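Local coordinates for protein putative transcriptional regulator (TetR/AcrR family) (Acinetobacter sp., PDB 3KNW) that probably binds DNA as a TetR/AcrR-family transcriptional regulator, with a helix-turn-helix near its N-terminus, at residues Lys15-Leu26 with Glu39-Ser50. Residues are numbered along the deposited sequence; the frame is centred on the assembly and turned at random.
Sequences KRQHILDSGFHL and EILKTSGVPKGS
Ser22 and Ser44 meet where helix 13-30 crosses the first helix of the predicted helix-turn-helix of this TetR-type domain. The axes of helical segments 15-26 and 39-44 approach to 8.9 Å, with 117° between their N-to-C directions. The backbones come nearest at these serines, with CA of Ser22 5.2 Å from CA of Ser44. Ser22 OG lies beside its own backbone N (chi1 -66°) and bonds back to His18 O from above the carbonyl plane. The same oxygen also accepts from Ser22 N. This leaves the Ser22 hydroxyl lying against CA and CB of Ser44.

One turn earlier, His18 swings CG anti to its backbone N and presents its ring edge to the end of helix 37-44. His18 NE2 donates to Ser44 O over 3.1 Å. The oxygen lies close to the ring plane, and NE2 approaches it in the carbonyl plane, on a lone pair. The bond is bent, with an N-H...O angle of 142°. Just beyond, Gly45 turns the chain with positive phi, and Ser44 OG accepts from Val46 N in an ST turn.

Towards the other end of the contact, Leu26 reaches across Ile40 at about a right angle. Its CD2 meets Ile40 CG1 at 3.5 Å, while CD1 faces Thr43 OG1. The Thr43 hydroxyl bonds back to Glu39 O, and Thr43 CG2 rests by Ser22 CB and O.

Val46 follows the turn, and its CG2 touches Ile19 CG1 at 4.0 Å, again with the side chains nearly perpendicular. Phe51 of helix 48-54, Phe61 of helix 58-81 and Phe55 of the loop between them also touch Ile19. Lys15 extends its chain toward the start of helix 48-54, the probable recognition helix, and its NZ donates to Ser50 OG at 2.9 Å.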
loop_
_atom_site.group_PDB
_atom_site.type_symbol
_atom_site.label_atom_id
_atom_site.label_comp_id
_atom_site.label_asym_id
_atom_site.label_seq_id
_atom_site.Cartn_x
_atom_site.Cartn_y
_atom_site.Cartn_z
ATOM N N LYS A 15 -27.771 17.483 1.138
ATOM C CA LYS A 15 -26.683 18.474 1.195
ATOM C C LYS A 15 -25.501 17.924 2.012
ATOM O O LYS A 15 -24.364 17.893 1.551
ATOM C CB LYS A 15 -27.174 19.787 1.791
ATOM C CG LYS A 15 -26.189 20.922 1.616
ATOM C CD LYS A 15 -26.521 22.088 2.544
ATOM C CE LYS A 15 -26.052 23.439 2.003
ATOM N NZ LYS A 15 -26.718 24.559 2.768
ATOM N N ARG A 16 -25.794 17.478 3.221
ATOM C CA ARG A 16 -24.790 16.835 4.023
ATOM C C ARG A 16 -24.021 15.807 3.174
ATOM O O ARG A 16 -22.788 15.781 3.216
ATOM C CB ARG A 16 -25.436 16.159 5.214
ATOM C CG ARG A 16 -24.474 15.677 6.251
ATOM C CD ARG A 16 -25.237 15.076 7.434
ATOM N NE ARG A 16 -24.329 14.528 8.436
ATOM C CZ ARG A 16 -23.757 13.317 8.378
ATOM N NH1 ARG A 16 -22.936 12.926 9.348
ATOM N NH2 ARG A 16 -24.003 12.494 7.361
ATOM N N GLN A 17 -24.751 14.995 2.389
ATOM C CA GLN A 17 -24.141 13.933 1.560
ATOM C C GLN A 17 -23.312 14.512 0.460
ATOM O O GLN A 17 -22.245 13.983 0.123
ATOM C CB GLN A 17 -25.187 13.037 0.878
ATOM C CG GLN A 17 -26.150 12.254 1.804
ATOM C CD GLN A 17 -25.439 11.395 2.826
ATOM O OE1 GLN A 17 -24.292 10.961 2.612
ATOM N NE2 GLN A 17 -26.106 11.160 3.960
ATOM N N HIS A 18 -23.813 15.592 -0.130
ATOM C CA HIS A 18 -23.038 16.279 -1.159
ATOM C C HIS A 18 -21.687 16.710 -0.622
ATOM O O HIS A 18 -20.665 16.493 -1.266
ATOM C CB HIS A 18 -23.752 17.506 -1.718
ATOM C CG HIS A 18 -22.939 18.226 -2.747
ATOM N ND1 HIS A 18 -22.822 17.773 -4.044
ATOM C CD2 HIS A 18 -22.150 19.324 -2.655
ATOM C CE1 HIS A 18 -22.015 18.579 -4.712
ATOM N NE2 HIS A 18 -21.590 19.525 -3.891
ATOM N N ILE A 19 -21.703 17.317 0.556
ATOM C CA ILE A 19 -20.477 17.807 1.165
ATOM C C ILE A 19 -19.492 16.663 1.405
ATOM O O ILE A 19 -18.326 16.773 1.061
ATOM C CB ILE A 19 -20.753 18.576 2.452
ATOM C CG1 ILE A 19 -21.623 19.820 2.165
ATOM C CG2 ILE A 19 -19.460 19.041 3.091
ATOM C CD1 ILE A 19 -22.185 20.401 3.354
ATOM N N LEU A 20 -19.954 15.575 1.989
ATOM C CA LEU A 20 -19.103 14.414 2.222
ATOM C C LEU A 20 -18.543 13.911 0.912
ATOM O O LEU A 20 -17.350 13.660 0.816
ATOM C CB LEU A 20 -19.867 13.301 2.927
ATOM C CG LEU A 20 -20.117 13.682 4.375
ATOM C CD1 LEU A 20 -21.323 12.937 4.874
ATOM C CD2 LEU A 20 -18.898 13.406 5.263
ATOM N N ASP A 21 -19.392 13.787 -0.113
ATOM C CA ASP A 21 -18.937 13.309 -1.413
ATOM C C ASP A 21 -17.949 14.261 -2.098
ATOM O O ASP A 21 -16.946 13.797 -2.653
ATOM C CB ASP A 21 -20.133 12.941 -2.298
ATOM C CG ASP A 21 -20.929 11.731 -1.727
ATOM O OD1 ASP A 21 -20.306 10.892 -0.985
ATOM O OD2 ASP A 21 -22.161 11.624 -2.007
ATOM N N SER A 22 -18.196 15.565 -2.040
ATOM C CA SER A 22 -17.162 16.553 -2.377
ATOM C C SER A 22 -15.852 16.264 -1.633
ATOM O O SER A 22 -14.798 16.110 -2.260
ATOM C CB SER A 22 -17.598 17.968 -2.013
ATOM O OG SER A 22 -18.687 18.383 -2.804
ATOM N N GLY A 23 -15.919 16.191 -0.302
ATOM C CA GLY A 23 -14.736 15.951 0.497
ATOM C C GLY A 23 -13.995 14.664 0.090
ATOM O O GLY A 23 -12.769 14.654 -0.031
ATOM N N PHE A 24 -14.777 13.619 -0.162
ATOM C CA PHE A 24 -14.266 12.313 -0.442
ATOM C C PHE A 24 -13.403 12.304 -1.701
ATOM O O PHE A 24 -12.308 11.766 -1.687
ATOM C CB PHE A 24 -15.403 11.303 -0.599
ATOM C CG PHE A 24 -14.908 9.961 -0.989
ATOM C CD1 PHE A 24 -14.175 9.212 -0.095
ATOM C CD2 PHE A 24 -15.090 9.482 -2.262
ATOM C CE1 PHE A 24 -13.669 8.001 -0.443
ATOM C CE2 PHE A 24 -14.590 8.249 -2.621
ATOM C CZ PHE A 24 -13.871 7.513 -1.706
ATOM N N HIS A 25 -13.905 12.901 -2.773
ATOM C CA HIS A 25 -13.125 13.064 -3.982
ATOM C C HIS A 25 -11.859 13.826 -3.659
ATOM O O HIS A 25 -10.767 13.419 -4.057
ATOM C CB HIS A 25 -13.915 13.771 -5.092
ATOM C CG HIS A 25 -15.035 12.949 -5.648
ATOM N ND1 HIS A 25 -14.822 11.791 -6.370
ATOM C CD2 HIS A 25 -16.381 13.109 -5.584
ATOM C CE1 HIS A 25 -15.987 11.280 -6.733
ATOM N NE2 HIS A 25 -16.949 12.055 -6.259
ATOM N N LEU A 26 -11.982 14.910 -2.915
ATOM C CA LEU A 26 -10.810 15.696 -2.621
ATOM C C LEU A 26 -9.759 14.793 -2.018
ATOM O O LEU A 26 -8.613 14.814 -2.442
ATOM C CB LEU A 26 -11.136 16.831 -1.663
ATOM C CG LEU A 26 -10.153 18.004 -1.563
ATOM C CD1 LEU A 26 -9.687 18.544 -2.927
ATOM C CD2 LEU A 26 -10.832 19.103 -0.744
ATOM N N GLU A 39 -10.272 24.587 0.510
ATOM C CA GLU A 39 -10.338 23.749 -0.675
ATOM C C GLU A 39 -11.633 22.969 -0.576
ATOM O O GLU A 39 -12.439 22.947 -1.501
ATOM C CB GLU A 39 -9.166 22.771 -0.767
ATOM C CG GLU A 39 -7.784 23.382 -0.694
ATOM C CD GLU A 39 -6.674 22.353 -0.934
ATOM O OE1 GLU A 39 -6.872 21.477 -1.815
ATOM O OE2 GLU A 39 -5.606 22.438 -0.258
ATOM N N ILE A 40 -11.822 22.339 0.572
ATOM C CA ILE A 40 -13.050 21.645 0.859
ATOM C C ILE A 40 -14.322 22.517 0.547
ATOM O O ILE A 40 -15.229 22.016 -0.125
ATOM C CB ILE A 40 -13.028 21.109 2.307
ATOM C CG1 ILE A 40 -11.927 20.044 2.481
ATOM C CG2 ILE A 40 -14.339 20.487 2.652
ATOM C CD1 ILE A 40 -11.808 19.509 3.895
ATOM N N LEU A 41 -14.374 23.791 0.991
ATOM C CA LEU A 41 -15.506 24.735 0.646
ATOM C C LEU A 41 -15.567 25.046 -0.842
ATOM O O LEU A 41 -16.621 24.959 -1.469
ATOM C CB LEU A 41 -15.405 26.075 1.385
ATOM C CG LEU A 41 -15.420 26.051 2.919
ATOM C CD1 LEU A 41 -15.653 27.438 3.498
ATOM C CD2 LEU A 41 -16.458 25.073 3.436
ATOM N N LYS A 42 -14.435 25.431 -1.405
ATOM C CA LYS A 42 -14.329 25.626 -2.844
ATOM C C LYS A 42 -14.828 24.396 -3.647
ATOM O O LYS A 42 -15.554 24.552 -4.646
ATOM C CB LYS A 42 -12.878 25.989 -3.221
ATOM C CG LYS A 42 -12.623 26.330 -4.710
ATOM C CD LYS A 42 -11.179 25.896 -5.140
ATOM C CE LYS A 42 -10.630 26.627 -6.414
ATOM N NZ LYS A 42 -9.215 26.152 -6.786
ATOM N N THR A 43 -14.445 23.185 -3.239
ATOM C CA THR A 43 -14.829 21.996 -4.015
ATOM C C THR A 43 -16.338 21.834 -3.968
ATOM O O THR A 43 -16.982 21.646 -5.004
ATOM C CB THR A 43 -14.185 20.682 -3.506
ATOM O OG1 THR A 43 -12.765 20.721 -3.704
ATOM C CG2 THR A 43 -14.752 19.467 -4.251
ATOM N N SER A 44 -16.902 21.934 -2.768
ATOM C CA SER A 44 -18.299 21.593 -2.561
ATOM C C SER A 44 -19.238 22.641 -3.127
ATOM O O SER A 44 -20.339 22.297 -3.528
ATOM C CB SER A 44 -18.577 21.391 -1.069
ATOM O OG SER A 44 -18.576 22.625 -0.354
ATOM N N GLY A 45 -18.792 23.909 -3.155
ATOM C CA GLY A 45 -19.644 25.033 -3.510
ATOM C C GLY A 45 -20.387 25.631 -2.332
ATOM O O GLY A 45 -21.147 26.576 -2.483
ATOM N N VAL A 46 -20.161 25.108 -1.144
ATOM C CA VAL A 46 -20.902 25.556 0.012
ATOM C C VAL A 46 -20.157 26.674 0.732
ATOM O O VAL A 46 -18.930 26.619 0.831
ATOM C CB VAL A 46 -21.111 24.375 0.958
ATOM C CG1 VAL A 46 -21.800 24.809 2.210
ATOM C CG2 VAL A 46 -21.923 23.290 0.250
ATOM N N PRO A 47 -20.883 27.720 1.218
ATOM C CA PRO A 47 -20.224 28.753 2.043
ATOM C C PRO A 47 -19.757 28.130 3.348
ATOM O O PRO A 47 -20.249 27.033 3.681
ATOM C CB PRO A 47 -21.325 29.801 2.299
ATOM C CG PRO A 47 -22.623 29.152 1.942
ATOM C CD PRO A 47 -22.311 28.014 0.981
ATOM N N LYS A 48 -18.822 28.778 4.069
ATOM C CA LYS A 48 -18.300 28.207 5.328
ATOM C C LYS A 48 -19.368 28.119 6.401
ATOM O O LYS A 48 -19.429 27.126 7.131
ATOM C CB LYS A 48 -17.122 28.994 5.890
ATOM C CG LYS A 48 -17.381 30.485 6.119
ATOM C CD LYS A 48 -16.438 31.066 7.169
ATOM C CE LYS A 48 -14.966 30.775 6.875
ATOM N NZ LYS A 48 -14.069 31.610 7.770
ATOM N N GLY A 49 -20.212 29.150 6.492
ATOM C CA GLY A 49 -21.220 29.212 7.533
ATOM C C GLY A 49 -22.121 28.000 7.481
ATOM O O GLY A 49 -22.482 27.429 8.510
ATOM N N SER A 50 -22.468 27.618 6.258
ATOM C CA SER A 50 -23.264 26.435 5.966
ATOM C C SER A 50 -22.609 25.120 6.425
ATOM O O SER A 50 -23.190 24.342 7.187
ATOM C CB SER A 50 -23.482 26.396 4.446
ATOM O OG SER A 50 -24.263 25.293 4.022
#